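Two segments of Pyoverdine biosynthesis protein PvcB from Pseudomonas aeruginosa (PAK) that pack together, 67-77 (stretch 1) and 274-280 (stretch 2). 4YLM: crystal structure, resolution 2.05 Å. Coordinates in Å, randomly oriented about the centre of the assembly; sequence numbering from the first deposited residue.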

ATOM      1  N   ALA A  67     -19.393   5.430  16.571  1.00 32.93           N
ATOM      2  CA  ALA A  67     -20.461   5.841  17.476  1.00 35.39           C
ATOM      3  C   ALA A  67     -21.624   4.863  17.482  1.00 33.87           C
ATOM      4  O   ALA A  67     -22.347   4.770  18.468  1.00 36.48           O
ATOM      5  CB  ALA A  67     -20.949   7.264  17.125  1.00 35.48           C
ATOM      6  N   ASP A  68     -21.808   4.134  16.384  1.00 31.10           N
ATOM      7  CA  ASP A  68     -22.929   3.203  16.279  1.00 29.83           C
ATOM      8  C   ASP A  68     -22.707   2.189  15.162  1.00 29.32           C
ATOM      9  O   ASP A  68     -21.702   2.258  14.456  1.00 29.14           O
ATOM     10  CB  ASP A  68     -24.261   3.967  16.111  1.00 32.20           C
ATOM     11  CG  ASP A  68     -24.228   4.977  14.963  1.00 36.19           C
ATOM     12  OD1 ASP A  68     -23.613   4.691  13.916  1.00 34.19           O
ATOM     13  OD2 ASP A  68     -24.820   6.064  15.109  1.00 41.30           O
ATOM     14  N   ALA A  69     -23.627   1.237  15.012  1.00 28.55           N
ATOM     15  CA  ALA A  69     -23.467   0.156  14.034  1.00 28.12           C
ATOM     16  C   ALA A  69     -23.501   0.674  12.600  1.00 32.76           C
ATOM     17  O   ALA A  69     -22.899   0.083  11.700  1.00 29.08           O
ATOM     18  CB  ALA A  69     -24.529  -0.905  14.222  1.00 28.71           C
ATOM     19  N   GLU A  70     -24.234   1.766  12.399  1.00 30.24           N
ATOM     20  CA  GLU A  70     -24.370   2.387  11.097  1.00 31.84           C
ATOM     21  C   GLU A  70     -23.026   2.982  10.649  1.00 29.53           C
ATOM     22  O   GLU A  70     -22.629   2.835   9.493  1.00 29.07           O
ATOM     23  CB  GLU A  70     -25.443   3.483  11.154  1.00 34.35           C
ATOM     24  CG  GLU A  70     -26.891   2.976  11.287  1.00 40.72           C
ATOM     25  CD  GLU A  70     -27.318   2.587  12.719  1.00 48.09           C
ATOM     26  OE1 GLU A  70     -26.500   2.655  13.664  1.00 44.47           O
ATOM     27  OE2 GLU A  70     -28.499   2.203  12.895  1.00 55.52           O
ATOM     28  N   SER A  71     -22.342   3.661  11.567  1.00 27.15           N
ATOM     29  CA  SER A  71     -21.035   4.241  11.284  1.00 27.77           C
ATOM     30  C   SER A  71     -20.028   3.137  10.955  1.00 29.62           C
ATOM     31  O   SER A  71     -19.300   3.220   9.964  1.00 26.79           O
ATOM     32  CB  SER A  71     -20.553   5.067  12.479  1.00 27.74           C
ATOM     33  OG  SER A  71     -19.298   5.667  12.205  1.00 29.67           O
ATOM     34  N   LEU A  72     -20.005   2.087  11.771  1.00 25.18           N
ATOM     35  CA  LEU A  72     -19.143   0.939  11.482  1.00 26.23           C
ATOM     36  C   LEU A  72     -19.431   0.386  10.098  1.00 27.57           C
ATOM     37  O   LEU A  72     -18.524   0.082   9.348  1.00 25.65           O
ATOM     38  CB  LEU A  72     -19.308  -0.162  12.540  1.00 24.92           C
ATOM     39  CG  LEU A  72     -18.572  -1.492  12.335  1.00 24.11           C
ATOM     40  CD1 LEU A  72     -17.058  -1.305  12.228  1.00 21.31           C
ATOM     41  CD2 LEU A  72     -18.914  -2.456  13.476  1.00 25.54           C
ATOM     42  N   THR A  73     -20.704   0.261   9.754  1.00 27.08           N
ATOM     43  CA  THR A  73     -21.083  -0.299   8.464  1.00 23.37           C
ATOM     44  C   THR A  73     -20.557   0.546   7.295  1.00 24.68           C
ATOM     45  O   THR A  73     -19.987   0.009   6.348  1.00 26.96           O
ATOM     46  CB  THR A  73     -22.623  -0.446   8.374  1.00 31.38           C
ATOM     47  OG1 THR A  73     -23.068  -1.371   9.372  1.00 27.77           O
ATOM     48  CG2 THR A  73     -23.043  -0.964   7.018  1.00 31.24           C
ATOM     49  N   ARG A  74     -20.759   1.857   7.352  1.00 26.80           N
ATOM     50  CA  ARG A  74     -20.268   2.731   6.288  1.00 29.53           C
ATOM     51  C   ARG A  74     -18.744   2.624   6.162  1.00 30.74           C
ATOM     52  O   ARG A  74     -18.200   2.558   5.051  1.00 28.07           O
ATOM     53  CB  ARG A  74     -20.691   4.190   6.523  1.00 27.87           C
ATOM     54  CG  ARG A  74     -22.203   4.436   6.391  1.00 27.04           C
ATOM     55  CD  ARG A  74     -22.544   5.925   6.448  1.00 31.63           C
ATOM     56  NE  ARG A  74     -22.176   6.537   7.719  1.00 31.24           N
ATOM     57  CZ  ARG A  74     -22.984   6.621   8.773  1.00 36.36           C
ATOM     58  NH1 ARG A  74     -24.218   6.138   8.703  1.00 33.46           N
ATOM     59  NH2 ARG A  74     -22.560   7.195   9.891  1.00 31.41           N
ATOM     60  N   TYR A  75     -18.056   2.593   7.302  1.00 27.25           N
ATOM     61  CA  TYR A  75     -16.610   2.416   7.283  1.00 26.79           C
ATOM     62  C   TYR A  75     -16.231   1.133   6.569  1.00 26.32           C
ATOM     63  O   TYR A  75     -15.308   1.122   5.749  1.00 24.04           O
ATOM     64  CB  TYR A  75     -16.017   2.401   8.691  1.00 28.73           C
ATOM     65  CG  TYR A  75     -14.563   1.980   8.693  1.00 26.99           C
ATOM     66  CD1 TYR A  75     -13.553   2.910   8.468  1.00 24.53           C
ATOM     67  CD2 TYR A  75     -14.203   0.652   8.899  1.00 24.18           C
ATOM     68  CE1 TYR A  75     -12.224   2.527   8.460  1.00 25.82           C
ATOM     69  CE2 TYR A  75     -12.879   0.264   8.890  1.00 25.18           C
ATOM     70  CZ  TYR A  75     -11.892   1.207   8.666  1.00 29.01           C
ATOM     71  OH  TYR A  75     -10.565   0.827   8.648  1.00 29.39           O
ATOM     72  N   CYS A  76     -16.930   0.043   6.885  1.00 23.56           N
ATOM     73  CA  CYS A  76     -16.580  -1.249   6.299  1.00 22.97           C
ATOM     74  C   CYS A  76     -16.855  -1.310   4.805  1.00 25.41           C
ATOM     75  O   CYS A  76     -16.137  -2.005   4.080  1.00 23.09           O
ATOM     76  CB  CYS A  76     -17.275  -2.410   7.017  1.00 26.86           C
ATOM     77  SG  CYS A  76     -16.600  -2.728   8.664  1.00 23.79           S
ATOM     78  N   HIS A  77     -17.880  -0.586   4.346  1.00 24.93           N
ATOM     79  CA  HIS A  77     -18.161  -0.509   2.910  1.00 25.60           C
ATOM     80  C   HIS A  77     -17.024   0.215   2.174  1.00 27.69           C
ATOM     81  O   HIS A  77     -16.767  -0.059   0.998  1.00 26.86           O
ATOM     82  CB  HIS A  77     -19.502   0.190   2.630  1.00 26.43           C
ATOM     83  CG  HIS A  77     -20.706  -0.663   2.897  1.00 30.22           C
ATOM     84  ND1 HIS A  77     -20.922  -1.866   2.262  1.00 28.13           N
ATOM     85  CD2 HIS A  77     -21.769  -0.474   3.718  1.00 30.09           C
ATOM     86  CE1 HIS A  77     -22.061  -2.387   2.685  1.00 30.28           C
ATOM     87  NE2 HIS A  77     -22.593  -1.563   3.572  1.00 31.84           N
ATOM     88  N   LEU A 274     -19.702  -6.750  21.442  1.00 27.47           N
ATOM     89  CA  LEU A 274     -18.895  -6.755  20.224  1.00 30.77           C
ATOM     90  C   LEU A 274     -19.797  -6.669  19.009  1.00 34.41           C
ATOM     91  O   LEU A 274     -20.957  -7.100  19.051  1.00 28.96           O
ATOM     92  CB  LEU A 274     -18.089  -8.059  20.088  1.00 28.82           C
ATOM     93  CG  LEU A 274     -17.181  -8.509  21.222  1.00 34.44           C
ATOM     94  CD1 LEU A 274     -16.490  -9.800  20.822  1.00 31.70           C
ATOM     95  CD2 LEU A 274     -16.162  -7.422  21.563  1.00 32.94           C
ATOM     96  N   ARG A 275     -19.237  -6.151  17.919  1.00 26.43           N
ATOM     97  CA  ARG A 275     -19.909  -6.099  16.629  1.00 24.49           C
ATOM     98  C   ARG A 275     -18.980  -6.663  15.564  1.00 29.22           C
ATOM     99  O   ARG A 275     -17.814  -6.276  15.498  1.00 28.51           O
ATOM    100  CB  ARG A 275     -20.284  -4.651  16.287  1.00 26.42           C
ATOM    101  CG  ARG A 275     -21.551  -4.176  17.000  1.00 26.32           C
ATOM    102  CD  ARG A 275     -21.841  -2.707  16.763  1.00 27.57           C
ATOM    103  NE  ARG A 275     -23.052  -2.353  17.484  1.00 29.73           N
ATOM    104  CZ  ARG A 275     -23.314  -1.156  17.994  1.00 32.69           C
ATOM    105  NH1 ARG A 275     -22.454  -0.151  17.850  1.00 27.39           N
ATOM    106  NH2 ARG A 275     -24.453  -0.970  18.654  1.00 30.07           N
ATOM    107  N   ARG A 276     -19.484  -7.578  14.738  1.00 26.18           N
ATOM    108  CA  ARG A 276     -18.648  -8.205  13.720  1.00 24.73           C
ATOM    109  C   ARG A 276     -19.172  -7.983  12.307  1.00 27.11           C
ATOM    110  O   ARG A 276     -20.373  -8.137  12.043  1.00 26.13           O
ATOM    111  CB  ARG A 276     -18.513  -9.707  13.971  1.00 22.30           C
ATOM    112  CG  ARG A 276     -17.626 -10.413  12.934  1.00 24.36           C
ATOM    113  CD  ARG A 276     -18.095 -11.841  12.684  1.00 28.69           C
ATOM    114  NE  ARG A 276     -19.356 -11.873  11.950  1.00 28.20           N
ATOM    115  CZ  ARG A 276     -20.130 -12.951  11.847  1.00 29.84           C
ATOM    116  NH1 ARG A 276     -19.775 -14.079  12.435  1.00 30.38           N
ATOM    117  NH2 ARG A 276     -21.266 -12.897  11.164  1.00 30.08           N
ATOM    118  N   VAL A 277     -18.252  -7.644  11.403  1.00 25.05           N
ATOM    119  CA  VAL A 277     -18.529  -7.500   9.977  1.00 20.53           C
ATOM    120  C   VAL A 277     -17.573  -8.404   9.195  1.00 28.37           C
ATOM    121  O   VAL A 277     -16.388  -8.505   9.535  1.00 22.98           O
ATOM    122  CB  VAL A 277     -18.330  -6.033   9.531  1.00 25.39           C
ATOM    123  CG1 VAL A 277     -18.586  -5.869   8.016  1.00 19.48           C
ATOM    124  CG2 VAL A 277     -19.231  -5.098  10.358  1.00 23.51           C
ATOM    125  N   HIS A 278     -18.093  -9.079   8.171  1.00 24.29           N
ATOM    126  CA  HIS A 278     -17.286  -9.909   7.291  1.00 24.75           C
ATOM    127  C   HIS A 278     -16.914  -9.120   6.035  1.00 23.86           C
ATOM    128  O   HIS A 278     -17.736  -8.368   5.517  1.00 24.62           O
ATOM    129  CB  HIS A 278     -18.073 -11.151   6.874  1.00 25.79           C
ATOM    130  CG  HIS A 278     -18.062 -12.253   7.888  1.00 29.20           C
ATOM    131  ND1 HIS A 278     -19.173 -13.024   8.154  1.00 27.85           N
ATOM    132  CD2 HIS A 278     -17.067 -12.747   8.664  1.00 26.82           C
ATOM    133  CE1 HIS A 278     -18.866 -13.938   9.062  1.00 28.27           C
ATOM    134  NE2 HIS A 278     -17.596 -13.787   9.391  1.00 28.59           N
ATOM    135  N   ILE A 279     -15.688  -9.298   5.546  1.00 25.61           N
ATOM    136  CA  ILE A 279     -15.249  -8.649   4.306  1.00 22.91           C
ATOM    137  C   ILE A 279     -14.889  -9.734   3.314  1.00 24.57           C
ATOM    138  O   ILE A 279     -14.123 -10.638   3.638  1.00 23.79           O
ATOM    139  CB  ILE A 279     -14.011  -7.759   4.527  1.00 20.79           C
ATOM    140  CG1 ILE A 279     -14.229  -6.817   5.718  1.00 21.57           C
ATOM    141  CG2 ILE A 279     -13.621  -7.014   3.223  1.00 21.04           C
ATOM    142  CD1 ILE A 279     -15.299  -5.778   5.503  1.00 25.31           C
ATOM    143  N   HIS A 280     -15.437  -9.646   2.107  1.00 22.78           N
ATOM    144  CA  HIS A 280     -15.162 -10.626   1.067  1.00 23.29           C
ATOM    145  C   HIS A 280     -13.692 -10.588   0.674  1.00 25.30           C
ATOM    146  O   HIS A 280     -13.031  -9.561   0.816  1.00 24.38           O
ATOM    147  CB  HIS A 280     -15.989 -10.314  -0.183  1.00 25.67           C
ATOM    148  CG  HIS A 280     -17.376 -10.879  -0.153  1.00 27.96           C
ATOM    149  ND1 HIS A 280     -17.627 -12.234  -0.102  1.00 29.42           N
ATOM    150  CD2 HIS A 280     -18.587 -10.272  -0.182  1.00 28.66           C
ATOM    151  CE1 HIS A 280     -18.932 -12.438  -0.102  1.00 28.12           C
ATOM    152  NE2 HIS A 280     -19.537 -11.263  -0.158  1.00 27.07           N
TER
HETATM  153  O   HOH W   1     -22.717   2.204  19.888  1.00 37.35           O
HETATM  154  O   HOH W   2     -20.205   0.133  16.218  1.00 27.79           O

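A strand and a helix laid side by side can pack by matching their side-chain repeats, and this pair from PvcB is a compact example. The helix 69-77 and the strand 274-280 run nearly parallel, with an angle of 16° between their N-to-C directions and a closest axial approach of 9.9 Å. No direct hydrogen bond crosses between them. The backbone amides and carbonyls of the helix are largely spent on its own i to i+4 ladder, such as Cys76 N to Leu72 O at 2.9 Å. The strand contributes its side chains, which meet both side-chain and backbone atoms of stretch 1. Together the two surfaces bury 310 Å².

Along the strand, alternate residues matter. Leu274 is out of reach of the helix. Arg275 follows, its CB directed toward the helix, and gives the contact its polar end. Its CB lies 3.8 Å from Leu72 CD2, an aliphatic contact, and the extended chain then carries the guanidinium to the start of the helix. There Ala69 N sits over one face of the group, 3.4 Å from Arg275 NH1; both nitrogens are donors, so closeness here does not mean bonding. Ala69 CB packs 3.9 Å from Arg275 NE, which is itself satisfied elsewhere in the structure. Water supplies the acceptors that direct contact lacks. Arg275 NH1 donates to water 1 at 3.1 Å, and that water donates to Ala67 O at 3.0 Å; NH1 also donates to water 2 at 2.8 Å, which in turn makes a weak bond to Asp68 O at 3.1 Å. Asp68 has its own task as N-cap: its OD1 accepts from Ser71 N at 2.9 Å, occupying an amide that lacks a partner one turn back in the helix.

Arg276 points away, and Val277 turns back toward the helix. Val277 CG2 lies 4.1 Å from Leu72 CD2 and 3.9 Å from Cys76 SG, and Val277 CG1 adds a 3.8 Å contact with Cys76 SG. Leu72 and Cys76 are four residues apart, about one helical turn, so both direct their CB toward the strand, and the buried valine bridges them with purely apolar contacts.

His278 again points away. Ile279 leaves its backbone with CB sideways, yet the end of its side chain comes nearer, bringing CD1 to 4.2 Å from Cys76 CB and 4.1 Å from Cys76 O. The principle is plain: a two-residue repeat on the strand matches a three-to-four-residue repeat on the helix, with apolar groups buried and water serving the charged end.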